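Local structure of argonaute protein (Marinitoga piezophila, 5I4A) at residues A[296-308]-A[340-353]. The protein uses short guide RNAs with a 5'-hydroxyl end to bind complementary targets and cleave single-stranded DNA, preferring manganese as cofactor. Numbering follows the deposited sequence.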
loop_
_atom_site.group_PDB
_atom_site.type_symbol
_atom_site.label_atom_id
_atom_site.label_comp_id
_atom_site.label_asym_id
_atom_site.label_seq_id
_atom_site.Cartn_x
_atom_site.Cartn_y
_atom_site.Cartn_z
ATOM N N LEU A 296 -0.490 34.410 -1.316
ATOM C CA LEU A 296 0.295 33.396 -2.008
ATOM C C LEU A 296 1.558 34.067 -2.534
ATOM O O LEU A 296 1.498 34.875 -3.466
ATOM C CB LEU A 296 -0.508 32.760 -3.140
ATOM C CG LEU A 296 0.213 31.687 -3.962
ATOM C CD1 LEU A 296 0.677 30.545 -3.072
ATOM C CD2 LEU A 296 -0.683 31.172 -5.079
ATOM N N LYS A 297 2.694 33.745 -1.923
ATOM C CA LYS A 297 3.981 34.326 -2.277
ATOM C C LYS A 297 4.871 33.252 -2.891
ATOM O O LYS A 297 4.844 32.095 -2.461
ATOM C CB LYS A 297 4.655 34.944 -1.047
ATOM C CG LYS A 297 3.864 36.101 -0.440
ATOM C CD LYS A 297 4.524 36.649 0.816
ATOM C CE LYS A 297 4.523 35.622 1.936
ATOM N NZ LYS A 297 5.023 36.193 3.218
ATOM N N ALA A 298 5.657 33.633 -3.898
ATOM C CA ALA A 298 6.422 32.636 -4.632
ATOM C C ALA A 298 7.629 33.267 -5.311
ATOM O O ALA A 298 7.640 34.464 -5.607
ATOM C CB ALA A 298 5.542 31.934 -5.675
ATOM N N ILE A 299 8.646 32.436 -5.542
ATOM C CA ILE A 299 9.786 32.767 -6.388
ATOM C C ILE A 299 10.058 31.568 -7.290
ATOM O O ILE A 299 9.545 30.470 -7.070
ATOM C CB ILE A 299 11.050 33.141 -5.583
ATOM C CG1 ILE A 299 11.427 32.019 -4.612
ATOM C CG2 ILE A 299 10.856 34.465 -4.850
ATOM C CD1 ILE A 299 12.710 32.285 -3.851
ATOM N N PHE A 300 10.883 31.788 -8.313
ATOM C CA PHE A 300 11.127 30.803 -9.360
ATOM C C PHE A 300 12.580 30.343 -9.349
ATOM O O PHE A 300 13.498 31.148 -9.153
ATOM C CB PHE A 300 10.793 31.372 -10.750
ATOM C CG PHE A 300 9.356 31.782 -10.920
ATOM C CD1 PHE A 300 8.942 33.061 -10.588
ATOM C CD2 PHE A 300 8.424 30.890 -11.431
ATOM C CE1 PHE A 300 7.620 33.439 -10.753
ATOM C CE2 PHE A 300 7.105 31.265 -11.595
ATOM C CZ PHE A 300 6.704 32.539 -11.256
ATOM N N PHE A 301 12.784 29.046 -9.581
ATOM C CA PHE A 301 14.115 28.469 -9.737
ATOM C C PHE A 301 14.173 27.717 -11.059
ATOM O O PHE A 301 13.361 26.819 -11.303
ATOM C CB PHE A 301 14.463 27.531 -8.577
ATOM C CG PHE A 301 14.757 28.242 -7.285
ATOM C CD1 PHE A 301 13.737 28.544 -6.398
ATOM C CD2 PHE A 301 16.052 28.608 -6.961
ATOM C CE1 PHE A 301 14.007 29.200 -5.207
ATOM C CE2 PHE A 301 16.326 29.264 -5.776
ATOM C CZ PHE A 301 15.304 29.562 -4.900
ATOM N N PHE A 302 15.135 28.076 -11.902
ATOM C CA PHE A 302 15.328 27.430 -13.189
ATOM C C PHE A 302 16.669 26.708 -13.202
ATOM O O PHE A 302 17.626 27.128 -12.545
ATOM C CB PHE A 302 15.269 28.441 -14.337
ATOM C CG PHE A 302 13.982 29.215 -14.395
ATOM C CD1 PHE A 302 13.828 30.385 -13.670
ATOM C CD2 PHE A 302 12.932 28.783 -15.184
ATOM C CE1 PHE A 302 12.651 31.097 -13.724
ATOM C CE2 PHE A 302 11.753 29.494 -15.242
ATOM C CZ PHE A 302 11.613 30.652 -14.508
ATOM N N SER A 303 16.734 25.613 -13.962
ATOM C CA SER A 303 17.967 24.840 -14.030
ATOM C C SER A 303 19.026 25.516 -14.894
ATOM O O SER A 303 20.204 25.152 -14.802
ATOM C CB SER A 303 17.676 23.434 -14.555
ATOM O OG SER A 303 17.194 23.472 -15.886
ATOM N N SER A 304 18.639 26.489 -15.717
ATOM C CA SER A 304 19.567 27.197 -16.591
ATOM C C SER A 304 18.842 28.383 -17.206
ATOM O O SER A 304 17.609 28.453 -17.199
ATOM C CB SER A 304 20.119 26.287 -17.693
ATOM O OG SER A 304 19.076 25.817 -18.533
ATOM N N LYS A 305 19.630 29.323 -17.736
ATOM C CA LYS A 305 19.055 30.383 -18.557
ATOM C C LYS A 305 18.312 29.798 -19.751
ATOM O O LYS A 305 17.239 30.286 -20.125
ATOM C CB LYS A 305 20.148 31.345 -19.024
ATOM C CG LYS A 305 20.712 32.242 -17.933
ATOM C CD LYS A 305 19.680 33.248 -17.448
ATOM C CE LYS A 305 20.298 34.255 -16.487
ATOM N NZ LYS A 305 19.329 35.321 -16.101
ATOM N N LYS A 306 18.862 28.739 -20.352
ATOM C CA LYS A 306 18.219 28.127 -21.512
ATOM C C LYS A 306 16.823 27.628 -21.166
ATOM O O LYS A 306 15.861 27.888 -21.897
ATOM C CB LYS A 306 19.074 26.978 -22.051
ATOM C CG LYS A 306 18.523 26.371 -23.334
ATOM C CD LYS A 306 18.721 24.865 -23.373
ATOM C CE LYS A 306 19.916 24.476 -24.225
ATOM N NZ LYS A 306 20.062 22.996 -24.322
ATOM N N GLN A 307 16.694 26.913 -20.046
ATOM C CA GLN A 307 15.388 26.400 -19.644
ATOM C C GLN A 307 14.384 27.532 -19.471
ATOM O O GLN A 307 13.213 27.395 -19.845
ATOM C CB GLN A 307 15.511 25.595 -18.353
ATOM C CG GLN A 307 14.197 24.995 -17.887
ATOM C CD GLN A 307 14.199 24.689 -16.408
ATOM O OE1 GLN A 307 14.371 25.581 -15.581
ATOM N NE2 GLN A 307 14.002 23.423 -16.064
ATOM N N PHE A 308 14.826 28.659 -18.905
ATOM C CA PHE A 308 13.946 29.816 -18.773
ATOM C C PHE A 308 13.419 30.255 -20.132
ATOM O O PHE A 308 12.212 30.464 -20.307
ATOM C CB PHE A 308 14.683 30.970 -18.091
ATOM C CG PHE A 308 13.928 32.271 -18.127
ATOM C CD1 PHE A 308 12.996 32.572 -17.148
ATOM C CD2 PHE A 308 14.142 33.189 -19.146
ATOM C CE1 PHE A 308 12.293 33.762 -17.181
ATOM C CE2 PHE A 308 13.442 34.379 -19.186
ATOM C CZ PHE A 308 12.516 34.667 -18.201
ATOM N N PHE A 340 4.940 37.729 -6.298
ATOM C CA PHE A 340 6.223 37.142 -6.656
ATOM C C PHE A 340 7.315 38.052 -6.112
ATOM O O PHE A 340 7.507 39.168 -6.604
ATOM C CB PHE A 340 6.325 36.944 -8.164
ATOM C CG PHE A 340 5.317 35.972 -8.698
ATOM C CD1 PHE A 340 5.454 34.617 -8.456
ATOM C CD2 PHE A 340 4.215 36.412 -9.408
ATOM C CE1 PHE A 340 4.522 33.713 -8.927
ATOM C CE2 PHE A 340 3.278 35.511 -9.884
ATOM C CZ PHE A 340 3.433 34.162 -9.640
ATOM N N LEU A 341 7.999 37.585 -5.070
ATOM C CA LEU A 341 9.029 38.382 -4.422
ATOM C C LEU A 341 10.218 38.561 -5.351
ATOM O O LEU A 341 10.640 37.623 -6.031
ATOM C CB LEU A 341 9.483 37.709 -3.128
ATOM C CG LEU A 341 8.407 37.154 -2.195
ATOM C CD1 LEU A 341 9.061 36.500 -0.991
ATOM C CD2 LEU A 341 7.448 38.248 -1.757
ATOM N N ARG A 342 10.772 39.769 -5.375
ATOM C CA ARG A 342 11.925 40.054 -6.212
ATOM C C ARG A 342 13.079 40.569 -5.365
ATOM O O ARG A 342 12.885 41.364 -4.439
ATOM C CB ARG A 342 11.579 41.058 -7.319
ATOM C CG ARG A 342 10.565 42.109 -6.927
ATOM C CD ARG A 342 9.918 42.725 -8.160
ATOM N NE ARG A 342 10.898 43.336 -9.053
ATOM C CZ ARG A 342 11.508 44.492 -8.808
ATOM N NH1 ARG A 342 11.247 45.155 -7.689
ATOM N NH2 ARG A 342 12.384 44.981 -9.675
ATOM N N ASP A 343 14.274 40.083 -5.683
ATOM C CA ASP A 343 15.497 40.529 -5.031
ATOM C C ASP A 343 15.817 41.950 -5.478
ATOM O O ASP A 343 15.977 42.205 -6.674
ATOM C CB ASP A 343 16.634 39.566 -5.379
ATOM C CG ASP A 343 18.010 40.130 -5.076
ATOM O OD1 ASP A 343 18.148 40.952 -4.146
ATOM O OD2 ASP A 343 18.968 39.728 -5.770
ATOM N N SER A 344 15.913 42.872 -4.516
ATOM C CA SER A 344 16.204 44.263 -4.852
ATOM C C SER A 344 17.523 44.392 -5.604
ATOM O O SER A 344 17.678 45.292 -6.437
ATOM C CB SER A 344 16.223 45.116 -3.582
ATOM O OG SER A 344 16.132 46.497 -3.891
ATOM N N LYS A 345 18.474 43.497 -5.336
ATOM C CA LYS A 345 19.752 43.492 -6.037
ATOM C C LYS A 345 19.554 43.178 -7.516
ATOM O O LYS A 345 19.814 44.024 -8.377
ATOM C CB LYS A 345 20.705 42.482 -5.390
ATOM C CG LYS A 345 22.141 42.566 -5.873
ATOM C CD LYS A 345 23.097 41.878 -4.904
ATOM C CE LYS A 345 23.230 40.393 -5.192
ATOM N NZ LYS A 345 24.664 39.989 -5.233
ATOM N N THR A 346 19.082 41.968 -7.821
ATOM C CA THR A 346 18.900 41.544 -9.205
ATOM C C THR A 346 17.597 42.041 -9.822
ATOM O O THR A 346 17.403 41.868 -11.030
ATOM C CB THR A 346 18.953 40.015 -9.299
ATOM O OG1 THR A 346 17.893 39.448 -8.518
ATOM C CG2 THR A 346 20.288 39.493 -8.788
ATOM N N LYS A 347 16.704 42.641 -9.033
ATOM C CA LYS A 347 15.404 43.134 -9.490
ATOM C C LYS A 347 14.553 42.042 -10.131
ATOM O O LYS A 347 13.589 42.340 -10.842
ATOM C CB LYS A 347 15.558 44.318 -10.453
ATOM C CG LYS A 347 16.152 45.561 -9.809
ATOM C CD LYS A 347 15.900 46.804 -10.652
ATOM C CE LYS A 347 14.952 47.761 -9.945
ATOM N NZ LYS A 347 14.761 49.028 -10.704
ATOM N N SER A 348 14.878 40.777 -9.873
ATOM C CA SER A 348 14.203 39.644 -10.482
ATOM C C SER A 348 13.592 38.751 -9.412
ATOM O O SER A 348 14.061 38.704 -8.270
ATOM C CB SER A 348 15.173 38.823 -11.342
ATOM O OG SER A 348 14.570 37.630 -11.812
ATOM N N SER A 349 12.531 38.045 -9.794
ATOM C CA SER A 349 11.937 37.005 -8.968
ATOM C C SER A 349 12.387 35.615 -9.397
ATOM O O SER A 349 11.829 34.618 -8.928
ATOM C CB SER A 349 10.408 37.097 -9.013
ATOM O OG SER A 349 9.889 36.548 -10.211
ATOM N N ALA A 350 13.380 35.530 -10.279
ATOM C CA ALA A 350 13.821 34.274 -10.864
ATOM C C ALA A 350 15.276 34.014 -10.505
ATOM O O ALA A 350 16.099 34.936 -10.490
ATOM C CB ALA A 350 13.650 34.287 -12.387
ATOM N N PHE A 351 15.587 32.753 -10.215
ATOM C CA PHE A 351 16.909 32.367 -9.755
ATOM C C PHE A 351 17.272 31.033 -10.385
ATOM O O PHE A 351 16.422 30.322 -10.924
ATOM C CB PHE A 351 16.964 32.283 -8.223
ATOM C CG PHE A 351 16.413 33.498 -7.538
ATOM C CD1 PHE A 351 15.062 33.592 -7.252
ATOM C CD2 PHE A 351 17.242 34.555 -7.198
ATOM C CE1 PHE A 351 14.548 34.712 -6.634
ATOM C CE2 PHE A 351 16.733 35.679 -6.576
ATOM C CZ PHE A 351 15.384 35.758 -6.297
ATOM N N LEU A 352 18.552 30.695 -10.316
ATOM C CA LEU A 352 19.051 29.451 -10.877
ATOM C C LEU A 352 19.350 28.452 -9.768
ATOM O O LEU A 352 19.631 28.825 -8.626
ATOM C CB LEU A 352 20.314 29.690 -11.709
ATOM C CG LEU A 352 20.168 30.500 -13.000
ATOM C CD1 LEU A 352 21.519 30.686 -13.666
ATOM C CD2 LEU A 352 19.185 29.832 -13.952
ATOM N N TYR A 353 19.258 27.171 -10.111
ATOM C CA TYR A 353 19.776 26.112 -9.264
ATOM C C TYR A 353 20.651 25.211 -10.119
ATOM O O TYR A 353 20.514 25.158 -11.342
ATOM C CB TYR A 353 18.661 25.303 -8.579
ATOM C CG TYR A 353 17.860 24.398 -9.492
ATOM C CD1 TYR A 353 16.741 24.869 -10.163
ATOM C CD2 TYR A 353 18.210 23.065 -9.659
ATOM C CE1 TYR A 353 16.002 24.044 -10.987
ATOM C CE2 TYR A 353 17.477 22.233 -10.481
ATOM C CZ TYR A 353 16.374 22.728 -11.143
ATOM O OH TYR A 353 15.638 21.900 -11.962
#
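Phe340 lays its ring beside that of Phe300, the planes 30° apart but slid past each other, with CE1 of Phe340 3.4 Å from CZ of Phe300; Phe319 meets both rings. Ala298 CB touches the same Phe340 ring, and Leu341 N bonds to Ala298 O. Leu341 CB meets Ile299 CG2, while Leu341 O, buried against Ile299 CG2 (3.4 Å), has no polar partner in the model. The chain then leaves strand 296-302 in a loop held by Asp343, whose OD1 takes Lys345 N in an Asx turn, and returns at Ser349, whose O accepts from Phe300 N (3.0 Å). From here 350-352 runs parallel to 296-302, so that 296-302, in the Mid domain's parallel sheet, pairs along one edge first with 337-340 and then, beyond the loop, with 350-352; strand 374-379 flanks its other edge. Ala350 CB sits at the edge of the Phe302 ring, 3.6 Å from CE1. Phe351 is held by both its backbone polar atoms, N giving to Phe300 O and O accepting from Phe302 N (each 2.8 Å), and its side chain lies on the sheet face of Phe301, CB against CE2 of that ring. Leu352 reaches the start of helix 305-310 with CD2, 3.6 Å from Ser304 C. Tyr353 N bonds to Phe302 O (2.9 Å); CG, set between the backbone N and carbonyl carbon (chi1 71°), brings the ring back over the strand end, one face on Ser303 CA, and OH reaches Leu378 O. With an alanine in its place the ring and hydroxyl go, which would probably uncover Ser303 CA and leave Leu378 O to Gln307 NE2, its other side-chain donor.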